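Local structure of uncharacterized protein (Pseudomonas fluorescens, 5V00) at residues A52-S57 with V104-I109; A64-V69 with N117-P122; I70-G75 with G111-F116. The protein is a bicupin protein of unknown molecular function that is involved in histidine utilization. All coordinates share one frame; numbering follows the deposited sequence.

Interaction 1 of 3, residues A52-S57 with V104-I109; sequences ADIGES and VSCRLI. With FMT (formic acid), chain K.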
# COMPACT_ATOMS: atom_id res chain seq x y z
N ALA B 52 -1.19 -13.52 -8.18
CA ALA B 52 -2.11 -13.85 -9.30
C ALA B 52 -2.76 -15.13 -8.97
O ALA B 52 -2.08 -16.07 -8.54
CB ALA B 52 -1.35 -13.96 -10.60
N ASP B 53 -4.11 -15.19 -9.01
CA ASP B 53 -4.87 -16.43 -8.90
C ASP B 53 -5.15 -16.89 -10.32
O ASP B 53 -5.78 -16.12 -11.08
CB ASP B 53 -6.23 -16.19 -8.26
CG ASP B 53 -6.16 -16.15 -6.75
OD1 ASP B 53 -5.18 -15.57 -6.21
OD2 ASP B 53 -7.01 -16.71 -6.07
N ILE B 54 -4.66 -18.07 -10.70
CA ILE B 54 -4.83 -18.59 -12.04
C ILE B 54 -5.88 -19.65 -11.92
O ILE B 54 -5.70 -20.65 -11.23
CB ILE B 54 -3.54 -19.16 -12.62
CG1 ILE B 54 -2.44 -18.06 -12.52
CG2 ILE B 54 -3.74 -19.50 -14.06
CD1 ILE B 54 -1.09 -18.50 -12.94
N GLY B 55 -7.05 -19.39 -12.51
CA GLY B 55 -8.20 -20.32 -12.29
C GLY B 55 -8.46 -21.20 -13.53
O GLY B 55 -9.15 -22.19 -13.41
N GLU B 56 -7.89 -20.84 -14.66
CA GLU B 56 -8.08 -21.64 -15.89
C GLU B 56 -6.81 -21.74 -16.61
O GLU B 56 -6.07 -20.78 -16.65
CB GLU B 56 -9.06 -20.88 -16.82
CG GLU B 56 -10.41 -20.82 -16.19
CD GLU B 56 -11.42 -20.07 -17.09
OE1 GLU B 56 -12.58 -20.04 -16.67
OE2 GLU B 56 -11.05 -19.45 -18.12
N SER B 57 -6.59 -22.83 -17.35
CA SER B 57 -5.53 -22.79 -18.30
C SER B 57 -5.77 -21.74 -19.32
O SER B 57 -6.91 -21.44 -19.62
CB SER B 57 -5.33 -24.19 -18.97
OG SER B 57 -5.27 -25.18 -17.99
N VAL B 104 3.48 -16.67 -23.52
CA VAL B 104 3.47 -17.65 -22.43
C VAL B 104 2.13 -18.13 -22.22
O VAL B 104 1.18 -17.35 -22.20
CB VAL B 104 4.08 -17.08 -21.08
CG1 VAL B 104 3.90 -18.06 -19.94
CG2 VAL B 104 5.49 -16.67 -21.30
N SER B 105 1.96 -19.47 -22.03
CA SER B 105 0.71 -19.96 -21.64
C SER B 105 0.90 -20.98 -20.54
O SER B 105 1.95 -21.60 -20.42
CB SER B 105 -0.09 -20.54 -22.88
OG SER B 105 0.59 -21.64 -23.32
N CYS B 106 -0.12 -21.11 -19.77
CA CYS B 106 -0.16 -21.95 -18.61
C CYS B 106 -1.18 -23.07 -18.73
O CYS B 106 -2.34 -22.80 -19.12
CB CYS B 106 -0.60 -21.05 -17.44
SG CYS B 106 -0.72 -21.78 -15.86
N ARG B 107 -0.80 -24.28 -18.34
CA ARG B 107 -1.69 -25.41 -18.24
C ARG B 107 -1.79 -25.90 -16.85
O ARG B 107 -0.78 -26.28 -16.19
CB ARG B 107 -1.23 -26.58 -19.24
CG ARG B 107 -2.17 -27.75 -19.24
CD ARG B 107 -1.78 -28.74 -20.35
NE ARG B 107 -0.42 -29.25 -20.26
CZ ARG B 107 -0.05 -30.37 -19.57
NH1 ARG B 107 -0.96 -31.10 -18.89
NH2 ARG B 107 1.21 -30.73 -19.54
N LEU B 108 -2.97 -25.77 -16.28
CA LEU B 108 -3.24 -26.23 -14.97
C LEU B 108 -3.36 -27.76 -15.06
O LEU B 108 -3.75 -28.29 -16.13
CB LEU B 108 -4.50 -25.56 -14.35
CG LEU B 108 -4.47 -24.03 -14.35
CD1 LEU B 108 -5.73 -23.56 -13.68
CD2 LEU B 108 -3.25 -23.52 -13.60
N ILE B 109 -2.82 -28.44 -14.08
CA ILE B 109 -2.78 -29.94 -13.99
C ILE B 109 -3.61 -30.33 -12.80
O ILE B 109 -4.46 -31.19 -12.92
CB ILE B 109 -1.39 -30.55 -13.69
CG1 ILE B 109 -0.33 -30.06 -14.65
CG2 ILE B 109 -1.48 -32.08 -13.71
CD1 ILE B 109 -0.78 -30.19 -16.08
C FMT K . 3.21 -20.16 -25.43
O1 FMT K . 2.13 -20.78 -25.52
O2 FMT K . 4.27 -20.37 -26.22

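Interaction 2 of 3, residues A64-V69 with N117-P122; sequences AGYQRV and NLIYSP. With FMT (formic acid), chain I.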
# COMPACT_ATOMS: atom_id res chain seq x y z
N ALA B 64 5.86 -6.27 -22.74
CA ALA B 64 7.07 -6.08 -23.49
C ALA B 64 8.06 -5.10 -22.82
O ALA B 64 7.62 -4.06 -22.34
CB ALA B 64 6.78 -5.62 -24.96
N GLY B 65 9.33 -5.48 -22.77
CA GLY B 65 10.40 -4.69 -22.15
C GLY B 65 10.62 -4.92 -20.65
O GLY B 65 11.51 -4.27 -20.04
N TYR B 66 9.76 -5.70 -20.02
CA TYR B 66 9.83 -5.95 -18.57
C TYR B 66 10.45 -7.31 -18.35
O TYR B 66 10.38 -8.18 -19.22
CB TYR B 66 8.47 -5.91 -17.94
CG TYR B 66 7.92 -4.46 -17.92
CD1 TYR B 66 7.15 -3.98 -18.97
CD2 TYR B 66 8.27 -3.57 -16.90
CE1 TYR B 66 6.65 -2.68 -18.98
CE2 TYR B 66 7.78 -2.27 -16.90
CZ TYR B 66 7.01 -1.83 -17.97
OH TYR B 66 6.51 -0.54 -18.00
N GLN B 67 11.03 -7.51 -17.18
CA GLN B 67 11.47 -8.84 -16.71
C GLN B 67 10.48 -9.35 -15.69
O GLN B 67 10.05 -8.61 -14.81
CB GLN B 67 12.87 -8.75 -16.09
CG GLN B 67 13.37 -10.01 -15.43
CD GLN B 67 13.78 -11.04 -16.51
OE1 GLN B 67 14.55 -10.73 -17.39
NE2 GLN B 67 13.31 -12.27 -16.36
N ARG B 68 10.15 -10.65 -15.72
CA ARG B 68 9.24 -11.26 -14.75
C ARG B 68 9.94 -12.36 -13.98
O ARG B 68 10.85 -13.02 -14.50
CB ARG B 68 8.04 -11.86 -15.42
CG ARG B 68 7.21 -10.85 -16.23
CD ARG B 68 5.87 -11.36 -16.63
NE ARG B 68 5.03 -11.77 -15.51
CZ ARG B 68 3.79 -12.22 -15.57
NH1 ARG B 68 3.19 -12.54 -16.76
NH2 ARG B 68 3.21 -12.51 -14.47
N VAL B 69 9.58 -12.48 -12.70
CA VAL B 69 9.94 -13.66 -11.94
C VAL B 69 8.69 -14.07 -11.21
O VAL B 69 8.13 -13.33 -10.36
CB VAL B 69 11.11 -13.44 -10.93
CG1 VAL B 69 11.50 -14.79 -10.29
CG2 VAL B 69 12.30 -12.77 -11.61
N ASN B 117 4.17 -12.77 -7.89
CA ASN B 117 4.69 -12.15 -9.09
C ASN B 117 5.53 -10.91 -8.84
O ASN B 117 5.02 -9.95 -8.24
CB ASN B 117 3.52 -11.69 -9.96
CG ASN B 117 2.80 -12.86 -10.74
OD1 ASN B 117 3.13 -14.04 -10.62
ND2 ASN B 117 1.79 -12.49 -11.55
N LEU B 118 6.77 -10.92 -9.31
CA LEU B 118 7.57 -9.72 -9.47
C LEU B 118 7.65 -9.36 -10.92
O LEU B 118 7.99 -10.23 -11.78
CB LEU B 118 8.98 -9.92 -8.94
CG LEU B 118 10.01 -8.91 -9.23
CD1 LEU B 118 9.63 -7.59 -8.58
CD2 LEU B 118 11.37 -9.35 -8.78
N ILE B 119 7.42 -8.10 -11.26
CA ILE B 119 7.78 -7.62 -12.58
C ILE B 119 8.51 -6.29 -12.46
O ILE B 119 8.13 -5.44 -11.60
CB ILE B 119 6.54 -7.50 -13.45
CG1 ILE B 119 6.86 -7.01 -14.86
CG2 ILE B 119 5.49 -6.57 -12.83
CD1 ILE B 119 5.69 -7.14 -15.80
N TYR B 120 9.57 -6.12 -13.24
CA TYR B 120 10.31 -4.84 -13.22
C TYR B 120 10.88 -4.50 -14.56
O TYR B 120 11.10 -5.38 -15.39
CB TYR B 120 11.44 -4.87 -12.17
CG TYR B 120 12.58 -5.79 -12.50
CD1 TYR B 120 12.56 -7.15 -12.18
CD2 TYR B 120 13.69 -5.32 -13.11
CE1 TYR B 120 13.55 -8.01 -12.61
CE2 TYR B 120 14.76 -6.13 -13.44
CZ TYR B 120 14.68 -7.51 -13.19
OH TYR B 120 15.70 -8.34 -13.55
N SER B 121 11.17 -3.22 -14.75
CA SER B 121 11.86 -2.69 -15.95
C SER B 121 13.35 -2.75 -15.74
O SER B 121 13.89 -2.03 -14.89
CB SER B 121 11.46 -1.21 -16.21
OG SER B 121 12.38 -0.66 -17.08
N PRO B 122 14.09 -3.57 -16.54
CA PRO B 122 15.50 -3.62 -16.38
C PRO B 122 16.24 -2.33 -16.75
O PRO B 122 17.34 -2.08 -16.29
CB PRO B 122 15.93 -4.78 -17.30
CG PRO B 122 14.73 -5.56 -17.52
CD PRO B 122 13.56 -4.64 -17.44
C FMT I . 0.05 -14.06 -15.04
O1 FMT I . 0.77 -14.12 -14.01
O2 FMT I . 0.32 -13.14 -16.00
O HOH W 1 5.53 -11.28 -12.78

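Interaction 3 of 3, residues I70-G75 with G111-F116; sequences ITVIQG and GPIRDF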
# COMPACT_ATOMS: atom_id res chain seq x y z
N ILE B 70 8.24 -15.31 -11.42
CA ILE B 70 7.03 -15.79 -10.80
C ILE B 70 7.31 -17.06 -9.97
O ILE B 70 8.28 -17.76 -10.23
CB ILE B 70 5.88 -16.06 -11.82
CG1 ILE B 70 6.14 -17.32 -12.63
CG2 ILE B 70 5.68 -14.86 -12.77
CD1 ILE B 70 5.02 -17.62 -13.58
N THR B 71 6.53 -17.28 -8.93
CA THR B 71 6.68 -18.40 -8.06
C THR B 71 5.36 -18.95 -7.61
O THR B 71 4.51 -18.23 -7.07
CB THR B 71 7.47 -18.05 -6.79
OG1 THR B 71 8.66 -17.37 -7.11
CG2 THR B 71 7.82 -19.30 -6.01
N VAL B 72 5.10 -20.25 -7.79
CA VAL B 72 3.89 -20.84 -7.24
C VAL B 72 3.90 -20.81 -5.73
O VAL B 72 4.87 -21.24 -5.13
CB VAL B 72 3.70 -22.34 -7.69
CG1 VAL B 72 2.58 -23.01 -6.92
CG2 VAL B 72 3.51 -22.37 -9.21
N ILE B 73 2.86 -20.25 -5.12
CA ILE B 73 2.75 -20.20 -3.69
C ILE B 73 1.55 -20.92 -3.06
O ILE B 73 1.53 -21.17 -1.83
CB ILE B 73 2.84 -18.76 -3.08
CG1 ILE B 73 1.65 -17.93 -3.55
CG2 ILE B 73 4.16 -18.11 -3.46
CD1 ILE B 73 1.56 -16.55 -2.98
N GLN B 74 0.58 -21.30 -3.88
CA GLN B 74 -0.48 -22.15 -3.39
C GLN B 74 -0.92 -23.02 -4.55
O GLN B 74 -0.93 -22.60 -5.71
CB GLN B 74 -1.68 -21.30 -2.96
CG GLN B 74 -2.68 -22.01 -2.08
CD GLN B 74 -3.67 -20.98 -1.50
OE1 GLN B 74 -3.28 -20.08 -0.74
NE2 GLN B 74 -4.89 -21.03 -1.96
N GLY B 75 -1.30 -24.22 -4.15
CA GLY B 75 -1.59 -25.27 -5.13
C GLY B 75 -0.34 -26.08 -5.45
O GLY B 75 0.76 -25.78 -5.04
N GLY B 111 -5.58 -28.17 -10.88
CA GLY B 111 -6.49 -27.18 -10.44
C GLY B 111 -5.80 -25.83 -10.16
O GLY B 111 -4.65 -25.59 -10.58
N PRO B 112 -6.55 -24.93 -9.55
CA PRO B 112 -6.12 -23.51 -9.54
C PRO B 112 -4.86 -23.33 -8.70
O PRO B 112 -4.55 -24.12 -7.82
CB PRO B 112 -7.35 -22.80 -8.88
CG PRO B 112 -8.53 -23.67 -9.29
CD PRO B 112 -7.97 -25.07 -9.11
N ILE B 113 -4.16 -22.28 -9.06
CA ILE B 113 -2.85 -21.99 -8.48
C ILE B 113 -2.86 -20.53 -8.09
O ILE B 113 -3.51 -19.69 -8.82
CB ILE B 113 -1.81 -22.14 -9.61
CG1 ILE B 113 -1.72 -23.61 -10.05
CG2 ILE B 113 -0.43 -21.68 -9.24
CD1 ILE B 113 -1.52 -24.54 -8.94
N ARG B 114 -2.08 -20.22 -7.05
CA ARG B 114 -1.74 -18.80 -6.79
C ARG B 114 -0.21 -18.61 -7.00
O ARG B 114 0.54 -19.49 -6.53
CB ARG B 114 -2.15 -18.40 -5.40
CG ARG B 114 -3.64 -18.61 -5.09
CD ARG B 114 -4.05 -18.01 -3.74
NE ARG B 114 -4.23 -16.57 -3.91
CZ ARG B 114 -4.20 -15.65 -2.92
NH1 ARG B 114 -3.92 -15.98 -1.71
NH2 ARG B 114 -4.39 -14.38 -3.20
N ASP B 115 0.19 -17.55 -7.66
CA ASP B 115 1.59 -17.22 -7.97
C ASP B 115 2.00 -15.88 -7.30
O ASP B 115 1.18 -14.92 -7.34
CB ASP B 115 1.82 -17.02 -9.38
CG ASP B 115 1.90 -18.37 -10.20
OD1 ASP B 115 1.87 -19.38 -9.54
OD2 ASP B 115 1.88 -18.27 -11.47
N PHE B 116 3.20 -15.85 -6.72
CA PHE B 116 3.81 -14.55 -6.28
C PHE B 116 4.56 -13.99 -7.43
O PHE B 116 5.45 -14.65 -8.00
CB PHE B 116 4.70 -14.82 -5.06
CG PHE B 116 5.44 -13.64 -4.59
CD1 PHE B 116 4.76 -12.55 -4.07
CD2 PHE B 116 6.80 -13.62 -4.63
CE1 PHE B 116 5.49 -11.46 -3.59
CE2 PHE B 116 7.55 -12.51 -4.18
CZ PHE B 116 6.86 -11.45 -3.58
O HOH W 2 8.19 -14.65 -7.74

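Interaction 1 of 3, residues A52-S57 with V104-I109
Leu108 N gives its hydrogen to Ser57 OG at 2.9 Å, and the bond is fairly straight, with 158° at the hydrogen. It is the one hydrogen bond between 52-57 and 104-109. The Ser57 hydroxyl can reach the strand because OG stands anti to the carbonyl carbon, beside its own backbone N (chi1 -49°). This puts OG over the backbone of 107-108. The Ser57 backbone also lies close, with its CA 3.3 Å from Cys106 O.

Beside this polar link lies a small apolar group. Leu108 forks over the turn. Its CD1 branch rests on the backbone of the turn, 3.6 Å from Glu56 N and equally near the Gly55 carbonyl carbon. Its CD2 branch turns to Ile54 and meets CG2 at 4.1 Å. The same Ile54 CG2 lies 4.2 Å from Cys106 SG, so one methyl touches both Leu108 and Cys106. Phe60, Met78 and Ile113 add to this apolar cluster.

An alanine in place of Leu108 would remove both methyl branches and would probably open a gap beside the 55-56 backbone and Ile54 CG2, while the backbone bond to Ser57 could remain.

On the other side of strand 104-108, Ser105 OG donates to O1 of a formic acid molecule at 2.8 Å. The molecule probably comes from the crystallisation liquor, and Gly84 N holds it too.

The contact joins the end of strand 47-54, in one sheet of this cupin domain, to strand 104-108 in the facing sheet. Its chemistry is mixed: one serine hydroxyl satisfies the Leu108 N-H at the exposed side, and aliphatic and sulfur groups meet on the buried side.

Interaction 2 of 3, residues A64-V69 with N117-P122
Gln67 and Tyr120 lie side by side and point the same way from neighbouring antiparallel strands. Gln67 CB sits over one face of the Tyr120 ring, 4.0 Å from its centroid and displaced toward the rim, a CH-pi contact. The ring comes back over its partner because Tyr120 CG stands between its backbone N and carbonyl carbon (chi1 69°). Gln67 then bends at its second torsion, and NE2 turns back to donate to Arg68 O at 3.2 Å. Pro122 CG closes on the same Gln67 CB.

The side chains of Arg68 and Ile119 take the other face of the sheet. Ile119 CG1 packs on Tyr66 CB at 3.6 Å, and its CD1 touches Arg68 CG. The Tyr66 ring runs on past Ser121, stacks with Phe45, and bonds to Phe45 N through its hydroxyl.

Arg68 and Asn117 also run alongside each other, but their flat ends are turned 82° apart. NH2 of Arg68 and ND2 of Asn117 are both donors and do not bond each other. Instead both point to O1 of one formic acid molecule, Arg68 NH2 at 3.0 Å and Asn117 ND2 at 3.1 Å. Arg68 NH1 donates to the other oxygen, O2, at 3.0 Å. Arg68 NE donates to a water that makes a weak bond to Leu118 O. The formic acid probably comes from the crystallisation liquor, yet the cluster of donors is consistent with a site that could hold a small anion.

Four backbone hydrogen bonds pair Gln67 with Tyr120 and Val69 with Leu118. The two strands are inner members of the six-stranded antiparallel sheet of this cupin domain. Strand 47-54 flanks 113-120, strand 96-99 flanks 67-74, and strand 125-132 packs on Val69, Leu118 and Tyr120.

Interaction 3 of 3, residues I70-G75 with G111-F116
Arg114 O accepts two backbone N-H groups, Ile73 N at 2.8 Å and Gln74 N at 3.2 Å. Two residues thus face one, a classic beta bulge that shifts the register by one between Val72 and Gln74. The bulge lies within the pair of strands 67-74 and 113-120, inside the six-stranded sheet of the cupin domain. Arg114 N returns a bond to Gln74 O. On the other side of the bulge Thr71 and Phe116 pair through both backbone bonds.

Side chains follow this pattern. Gln74 and Arg114 run alongside, with Gln74 NE2 3.6 Å from Arg114 CD. Ile73 CG2, anti to the carbonyl carbon with CG1 between N and carbonyl carbon (chi1 65°), rests on Phe116 CB at 3.7 Å. On the opposite face Val72 CG2 meets both Ile113 CG2 and Asp115 OD1, the latter at 3.4 Å. Gly75 is close to Ile113 CD1, where a side chain on Gly75 would clash.

The next shell fixes these groups. Asp53 and Glu32 form salt bridges with the Arg114 guanidinium. Trp131 bonds to Thr71 OG1, and a water joins that hydroxyl to Phe116 O. Phe148 stacks on the Phe116 ring.

The two faces differ in chemistry. Arg114 carries a charge matched by two acids, which would probably offset the nearby charge of Arg21. Asp115 OD1 is buried against Val72 with no partner in the model, so across this contact the polar atom meets aliphatic carbon and not a donor.

Overall arrangement
Interactions 2 and 3 are successive parts of one strand pair, 67-74 with 113-120, and their centres lie 18 Å apart. They meet where Asn117 OD1 approaches Ile70 CG2 at 3.4 Å. Interaction 1 is nearer to interaction 3, about 9 Å between centres. Strand 47-54 joins them: Asp53 OD1 forms a salt bridge with Arg114 NE at 2.7 Å, and Ile54 CD1 lies 3.3 Å from Asp115 OD2. Ala52 CB also touches Asn117 ND2, which links interaction 1 to the formic acid site of interaction 2. That formic acid also lies about 5 Å, nearest atoms, from the Ile54 and Asp115 side chains, so all three interactions border one site, consistent with a pocket in this cupin domain.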